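Transcriptional regulator, TetR family (Myxococcus xanthus, PDB 5K7F) binds a regulatory DNA site as a TetR-type regulator responsive to isovaleryl coenzyme A, controlling the alternative de novo biosynthesis of that compound. Local coordinates at the interface of chains A and B. Sequence-based numbering; all coordinates share one arbitrary frame. Chains: chain A/B, Transcriptional regulator, TetR family.

Contact 1: the interface of chains A and B. Residues chain A 188, 191-192, 194-195; chain B 145, 155, 157, 161-162, 196.
Dimerisation in the TetR family is typically built from C-terminal helices of two subunits, and this patch of AibR is of that kind: helix 185-196 of chain A, from its first turn to its C-terminal end, lies against the start of helix 159-171, the loop before it and the last residue of helix 185-196 of chain B. Its character is apolar, with no polar bond between the chains.

Methionine packing dominates. A:Met195 hides 80 Å² under the partner. Its CG stands anti to the carbonyl carbon, and the chain then turns at the thioether (chi3 86°), so that the terminal methyl swings aside. Low on the chain, CG of A:Met195 meets CG2 of B:Val157 at 3.8 Å, the two side chains crossing at about a right angle. Farther out, the methyl CE of A:Met195 touches CD2 of B:Leu196 at 3.7 Å. The same CE of A:Met195 lies 4.0 Å from CE1 of B:Phe145, and the methionine crosses both side chains obliquely. An unbranched, flexible thioether suits a place where one residue must fit a valine, a leucine and an aromatic ring together. Within chain B, CA of B:Gly162 sits 3.5 Å above the centre of the B:Phe145 ring, while the sulfur SD of A:Met195 passes 4.1 Å from CA of B:Gly162.

A second group of contacts is made on the backbone. B:Val161 has CG1 anti to its own backbone N (chi1 174°). This CG1 of B:Val161 lies 3.8 Å from the carbonyl C of A:Gly191. With no side chain, the glycine lets the valine methyl rest directly on the helix. B:Arg155 runs its extended chain alongside A:Gly194, but NE of B:Arg155 stays 3.9 Å from O of A:Gly194, which makes this van der Waals packing.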
ATOM      1  N   ILE A 188     -13.120  10.708   4.286  1.00  7.58           N
ATOM      2  CA  ILE A 188     -12.527   9.432   3.869  1.00  9.97           C
ATOM      3  C   ILE A 188     -12.823   8.393   4.932  1.00  7.91           C
ATOM      4  O   ILE A 188     -13.284   7.286   4.615  1.00  9.21           O
ATOM      5  CB  ILE A 188     -11.007   9.535   3.595  1.00  4.02           C
ATOM      6  CG1 ILE A 188     -10.749  10.489   2.409  1.00  6.91           C
ATOM      7  CG2 ILE A 188     -10.419   8.111   3.299  1.00  9.87           C
ATOM      8  CD1 ILE A 188      -9.326  11.041   2.251  1.00  5.36           C
ATOM      9  N   GLY A 191     -16.485   7.325   5.043  1.00 10.62           N
ATOM     10  CA  GLY A 191     -16.816   6.506   3.895  1.00  8.90           C
ATOM     11  C   GLY A 191     -16.257   5.101   3.973  1.00 11.58           C
ATOM     12  O   GLY A 191     -16.944   4.128   3.609  1.00 14.47           O
ATOM     13  N   MET A 192     -14.999   4.984   4.416  1.00  9.72           N
ATOM     14  CA  MET A 192     -14.358   3.669   4.510  1.00  9.59           C
ATOM     15  C   MET A 192     -15.037   2.808   5.566  1.00 13.19           C
ATOM     16  O   MET A 192     -15.286   1.614   5.355  1.00 12.13           O
ATOM     17  CB  MET A 192     -12.877   3.826   4.827  1.00  9.45           C
ATOM     18  CG  MET A 192     -12.041   4.186   3.595  1.00 11.32           C
ATOM     19  SD  MET A 192     -10.252   4.028   3.833  1.00 10.47           S
ATOM     20  CE  MET A 192      -9.736   4.815   2.336  1.00 17.74           C
ATOM     21  N   GLY A 194     -18.045   3.114   6.601  1.00 10.26           N
ATOM     22  CA  GLY A 194     -19.376   2.791   6.111  1.00 16.21           C
ATOM     23  C   GLY A 194     -19.373   1.636   5.133  1.00 13.89           C
ATOM     24  O   GLY A 194     -20.344   0.871   5.078  1.00 16.94           O
ATOM     25  N   MET A 195     -18.281   1.480   4.380  1.00 12.83           N
ATOM     26  CA  MET A 195     -18.138   0.377   3.417  1.00 11.91           C
ATOM     27  C   MET A 195     -17.892  -0.953   4.110  1.00 18.54           C
ATOM     28  O   MET A 195     -18.511  -1.971   3.768  1.00 17.89           O
ATOM     29  CB  MET A 195     -16.968   0.626   2.473  1.00 21.75           C
ATOM     30  CG  MET A 195     -17.147   1.680   1.472  1.00 25.87           C
ATOM     31  SD  MET A 195     -15.998   1.353   0.101  1.00 20.63           S
ATOM     32  CE  MET A 195     -16.960   0.264  -0.839  1.00 22.07           C
TER
ATOM     33  N   PHE B 145     -18.304   2.657  -9.568  1.00  8.66           N
ATOM     34  CA  PHE B 145     -18.871   2.884  -8.242  1.00 16.17           C
ATOM     35  C   PHE B 145     -20.037   3.857  -8.314  1.00  5.30           C
ATOM     36  O   PHE B 145     -21.088   3.611  -7.735  1.00  9.32           O
ATOM     37  CB  PHE B 145     -17.784   3.408  -7.307  1.00 10.98           C
ATOM     38  CG  PHE B 145     -17.024   2.327  -6.571  1.00 10.16           C
ATOM     39  CD1 PHE B 145     -17.613   1.640  -5.527  1.00  8.58           C
ATOM     40  CD2 PHE B 145     -15.717   2.032  -6.897  1.00  8.15           C
ATOM     41  CE1 PHE B 145     -16.916   0.660  -4.821  1.00 11.01           C
ATOM     42  CE2 PHE B 145     -15.018   1.054  -6.195  1.00  6.90           C
ATOM     43  CZ  PHE B 145     -15.610   0.363  -5.177  1.00  8.40           C
ATOM     44  N   ARG B 155     -24.235  -0.377  -1.546  1.00 12.62           N
ATOM     45  CA  ARG B 155     -24.497   0.648  -0.547  1.00 13.11           C
ATOM     46  C   ARG B 155     -23.876   1.958  -1.026  1.00 15.98           C
ATOM     47  O   ARG B 155     -22.757   1.952  -1.557  1.00 15.75           O
ATOM     48  CB  ARG B 155     -23.933   0.247   0.823  1.00  9.91           C
ATOM     49  CG  ARG B 155     -24.299   1.163   1.957  1.00 25.94           C
ATOM     50  CD  ARG B 155     -23.750   0.644   3.287  1.00 18.95           C
ATOM     51  NE  ARG B 155     -24.058   1.597   4.356  1.00 37.79           N
ATOM     52  CZ  ARG B 155     -25.181   1.583   5.070  1.00 34.65           C
ATOM     53  NH1 ARG B 155     -26.109   0.651   4.863  1.00 41.85           N
ATOM     54  NH2 ARG B 155     -25.376   2.508   5.993  1.00 39.61           N
ATOM     55  N   VAL B 157     -21.780   5.164  -1.648  1.00 15.07           N
ATOM     56  CA  VAL B 157     -20.456   5.585  -1.208  1.00 13.74           C
ATOM     57  C   VAL B 157     -19.971   6.623  -2.195  1.00 10.08           C
ATOM     58  O   VAL B 157     -20.419   6.663  -3.336  1.00 13.06           O
ATOM     59  CB  VAL B 157     -19.476   4.387  -1.115  1.00 13.28           C
ATOM     60  CG1 VAL B 157     -19.207   3.723  -2.511  1.00 10.94           C
ATOM     61  CG2 VAL B 157     -18.190   4.841  -0.447  1.00 17.97           C
ATOM     62  N   VAL B 161     -13.770   7.348  -2.718  1.00 13.12           N
ATOM     63  CA  VAL B 161     -13.580   6.476  -1.557  1.00 12.91           C
ATOM     64  C   VAL B 161     -13.661   5.019  -1.973  1.00 11.32           C
ATOM     65  O   VAL B 161     -12.881   4.174  -1.509  1.00 10.18           O
ATOM     66  CB  VAL B 161     -14.609   6.791  -0.462  1.00 13.35           C
ATOM     67  CG1 VAL B 161     -14.522   5.785   0.691  1.00 15.87           C
ATOM     68  CG2 VAL B 161     -14.353   8.192   0.043  1.00  8.94           C
ATOM     69  N   GLY B 162     -14.645   4.688  -2.809  1.00 12.08           N
ATOM     70  CA  GLY B 162     -14.764   3.309  -3.286  1.00 13.88           C
ATOM     71  C   GLY B 162     -13.554   2.843  -4.087  1.00  4.84           C
ATOM     72  O   GLY B 162     -12.939   1.840  -3.750  1.00  8.39           O
ATOM     73  N   LEU B 196     -16.454  -6.023  -0.307  1.00 14.82           N
ATOM     74  CA  LEU B 196     -16.841  -4.747  -0.905  1.00 11.03           C
ATOM     75  C   LEU B 196     -18.119  -4.850  -1.713  1.00 13.43           C
ATOM     76  O   LEU B 196     -18.841  -3.860  -1.853  1.00 12.80           O
ATOM     77  CB  LEU B 196     -15.750  -4.207  -1.836  1.00 15.03           C
ATOM     78  CG  LEU B 196     -14.483  -3.594  -1.294  1.00 22.95           C
ATOM     79  CD1 LEU B 196     -13.840  -2.836  -2.423  1.00 17.89           C
ATOM     80  CD2 LEU B 196     -14.791  -2.647  -0.113  1.00 21.09           C
TER

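Contact 2: the interface of chains A and B. Residues chain A 158, 160-161; chain B 182-183, 187-188, 191-192.
A:Asp158 carries CG anti to its backbone N (chi1 -179°), which sends the carboxylate toward chain B, while B:Arg182, also with CG anti to N, bends at chi3 (79°) and brings its guanidinium to meet it tip to tip. The two planes lie 16° apart, nearly coplanar, and form an end-on, two-pronged salt bridge. NH2 of B:Arg182 donates to OD1 of A:Asp158 at 2.9 Å. NH1 of B:Arg182 donates to OD2 of A:Asp158 at 3.0 Å, each oxygen using its syn lone pair. NH2 of B:Arg182 also donates in its plane to the hydroxyl OG1 of A:Thr160 at 2.9 Å, a more bent bond. A water 2.8 Å from NE of B:Arg182 and 3.2 Å from OG1 of A:Thr160 bridges the two. Arginine suits this place because its flat head donates around its rim: to carboxylate at the NH1/NH2 end, water on the NE/NH2 side and hydroxyl at NH2.

OD1 of A:Asp158 also accepts a hydrogen bond from the backbone N of A:Thr160 at 3.0 Å, from above the carboxylate plane; short and two-oxygened, aspartate can pair with arginine while N-capping its own helix 159-171. An alanine here removes ion pair and cap, and would probably leave the arginine and helix start less firmly held.

Branched A:Val161 and B:Leu183 pack beside the polar group, CG2 of A:Val161 lying 3.6 Å from CD2 of B:Leu183. The site sits where the start of helix 159-171 in chain A meets helix 185-196 of chain B and the loop leading into it.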
ATOM      1  N   ASP A 158     -13.250 -14.346   6.481  1.00 11.70           N
ATOM      2  CA  ASP A 158     -12.052 -14.909   7.088  1.00  9.14           C
ATOM      3  C   ASP A 158     -11.314 -13.794   7.819  1.00 17.08           C
ATOM      4  O   ASP A 158     -11.070 -12.739   7.217  1.00 18.08           O
ATOM      5  CB  ASP A 158     -11.143 -15.523   6.042  1.00 16.53           C
ATOM      6  CG  ASP A 158      -9.909 -16.146   6.643  1.00 22.12           C
ATOM      7  OD1 ASP A 158      -8.954 -15.401   6.953  1.00 15.42           O
ATOM      8  OD2 ASP A 158      -9.888 -17.394   6.798  1.00 20.13           O
ATOM      9  N   THR A 160      -8.286 -13.088   8.680  1.00 10.67           N
ATOM     10  CA  THR A 160      -7.063 -12.596   8.056  1.00 10.38           C
ATOM     11  C   THR A 160      -7.392 -11.755   6.831  1.00 11.56           C
ATOM     12  O   THR A 160      -6.758 -10.728   6.590  1.00 11.13           O
ATOM     13  CB  THR A 160      -6.154 -13.779   7.678  1.00 15.93           C
ATOM     14  OG1 THR A 160      -5.927 -14.585   8.850  1.00 14.28           O
ATOM     15  CG2 THR A 160      -4.817 -13.318   7.144  1.00 10.42           C
ATOM     16  N   VAL A 161      -8.361 -12.203   6.024  1.00  9.96           N
ATOM     17  CA  VAL A 161      -8.846 -11.391   4.913  1.00 12.54           C
ATOM     18  C   VAL A 161      -9.360 -10.051   5.432  1.00 13.36           C
ATOM     19  O   VAL A 161      -8.996  -8.973   4.925  1.00 12.53           O
ATOM     20  CB  VAL A 161      -9.930 -12.161   4.142  1.00 15.31           C
ATOM     21  CG1 VAL A 161     -10.543 -11.317   3.023  1.00 23.37           C
ATOM     22  CG2 VAL A 161      -9.339 -13.455   3.564  1.00 15.56           C
TER
ATOM     23  N   ARG B 182      -1.507 -20.318   4.987  1.00 23.84           N
ATOM     24  CA  ARG B 182      -2.798 -20.970   5.167  1.00 20.59           C
ATOM     25  C   ARG B 182      -3.762 -20.591   4.059  1.00 21.87           C
ATOM     26  O   ARG B 182      -4.437 -21.447   3.469  1.00 17.24           O
ATOM     27  CB  ARG B 182      -3.373 -20.563   6.525  1.00 23.17           C
ATOM     28  CG  ARG B 182      -4.836 -20.895   6.744  1.00 23.64           C
ATOM     29  CD  ARG B 182      -5.280 -20.497   8.134  1.00 23.52           C
ATOM     30  NE  ARG B 182      -5.535 -19.064   8.197  1.00 24.43           N
ATOM     31  CZ  ARG B 182      -6.610 -18.479   7.686  1.00 27.18           C
ATOM     32  NH1 ARG B 182      -7.539 -19.192   7.050  1.00 21.79           N
ATOM     33  NH2 ARG B 182      -6.755 -17.167   7.814  1.00 22.46           N
ATOM     34  N   LEU B 183      -3.871 -19.303   3.815  1.00 17.19           N
ATOM     35  CA  LEU B 183      -4.864 -18.778   2.903  1.00 18.38           C
ATOM     36  C   LEU B 183      -4.405 -19.012   1.473  1.00  9.46           C
ATOM     37  O   LEU B 183      -3.228 -18.862   1.155  1.00 12.62           O
ATOM     38  CB  LEU B 183      -5.026 -17.291   3.175  1.00 16.66           C
ATOM     39  CG  LEU B 183      -6.337 -16.572   2.962  1.00 28.34           C
ATOM     40  CD1 LEU B 183      -7.483 -17.263   3.664  1.00 21.86           C
ATOM     41  CD2 LEU B 183      -6.120 -15.120   3.472  1.00 30.77           C
ATOM     42  N   GLN B 187      -9.081 -17.914  -2.087  1.00 10.01           N
ATOM     43  CA  GLN B 187      -9.834 -17.535  -0.899  1.00 18.60           C
ATOM     44  C   GLN B 187      -9.744 -16.040  -0.658  1.00 10.21           C
ATOM     45  O   GLN B 187     -10.706 -15.434  -0.211  1.00 11.39           O
ATOM     46  CB  GLN B 187      -9.323 -18.321   0.305  1.00 23.17           C
ATOM     47  CG  GLN B 187      -9.675 -19.804   0.247  1.00 13.06           C
ATOM     48  CD  GLN B 187      -9.039 -20.597   1.389  1.00 16.36           C
ATOM     49  OE1 GLN B 187      -7.878 -20.389   1.736  1.00 15.42           O
ATOM     50  NE2 GLN B 187      -9.814 -21.505   1.985  1.00 27.08           N
ATOM     51  N   ILE B 188      -8.583 -15.436  -0.937  1.00 10.03           N
ATOM     52  CA  ILE B 188      -8.421 -13.995  -0.755  1.00 11.89           C
ATOM     53  C   ILE B 188      -9.303 -13.232  -1.735  1.00 11.78           C
ATOM     54  O   ILE B 188      -9.968 -12.243  -1.379  1.00 10.84           O
ATOM     55  CB  ILE B 188      -6.941 -13.621  -0.922  1.00 12.59           C
ATOM     56  CG1 ILE B 188      -6.125 -14.265   0.210  1.00 13.12           C
ATOM     57  CG2 ILE B 188      -6.760 -12.084  -0.955  1.00 10.49           C
ATOM     58  CD1 ILE B 188      -4.637 -14.107   0.065  1.00 23.08           C
ATOM     59  N   GLY B 191     -12.927 -13.593  -0.680  1.00  8.45           N
ATOM     60  CA  GLY B 191     -13.256 -12.854   0.541  1.00 12.99           C
ATOM     61  C   GLY B 191     -13.311 -11.356   0.319  1.00  6.66           C
ATOM     62  O   GLY B 191     -14.292 -10.716   0.664  1.00 13.67           O
ATOM     63  N   MET B 192     -12.268 -10.804  -0.296  1.00  6.78           N
ATOM     64  CA  MET B 192     -12.218  -9.396  -0.674  1.00  5.71           C
ATOM     65  C   MET B 192     -13.417  -8.947  -1.508  1.00  8.33           C
ATOM     66  O   MET B 192     -14.063  -7.930  -1.183  1.00 12.84           O
ATOM     67  CB  MET B 192     -10.917  -9.093  -1.415  1.00  6.84           C
ATOM     68  CG  MET B 192      -9.634  -9.124  -0.529  1.00 11.03           C
ATOM     69  SD  MET B 192      -8.246  -8.218  -1.206  1.00 10.61           S
ATOM     70  CE  MET B 192      -7.048  -8.386   0.106  1.00 12.04           C
TER
HETATM   71  O   HOH W   1      -3.783 -16.922   8.762  1.00 28.07           O

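The centres of contact 1 and contact 2 lie about 20 Å apart on one two-fold symmetric interface. Both pair the start of helix 159-171 with helix 185-196, but the chains exchange roles: B:Val161 lies against A:Gly191 in contact 1, and A:Val161 against B:Gly191 in contact 2. The patches therefore overlap in their symmetry-related residues and sample different stretches, apolar toward the C-terminal end of helix 185-196, and mixed ionic and apolar near the loop that precedes it. Together they would probably combine hydrophobic adhesion with a directional lock, fixing how the two subunits register in the dimer.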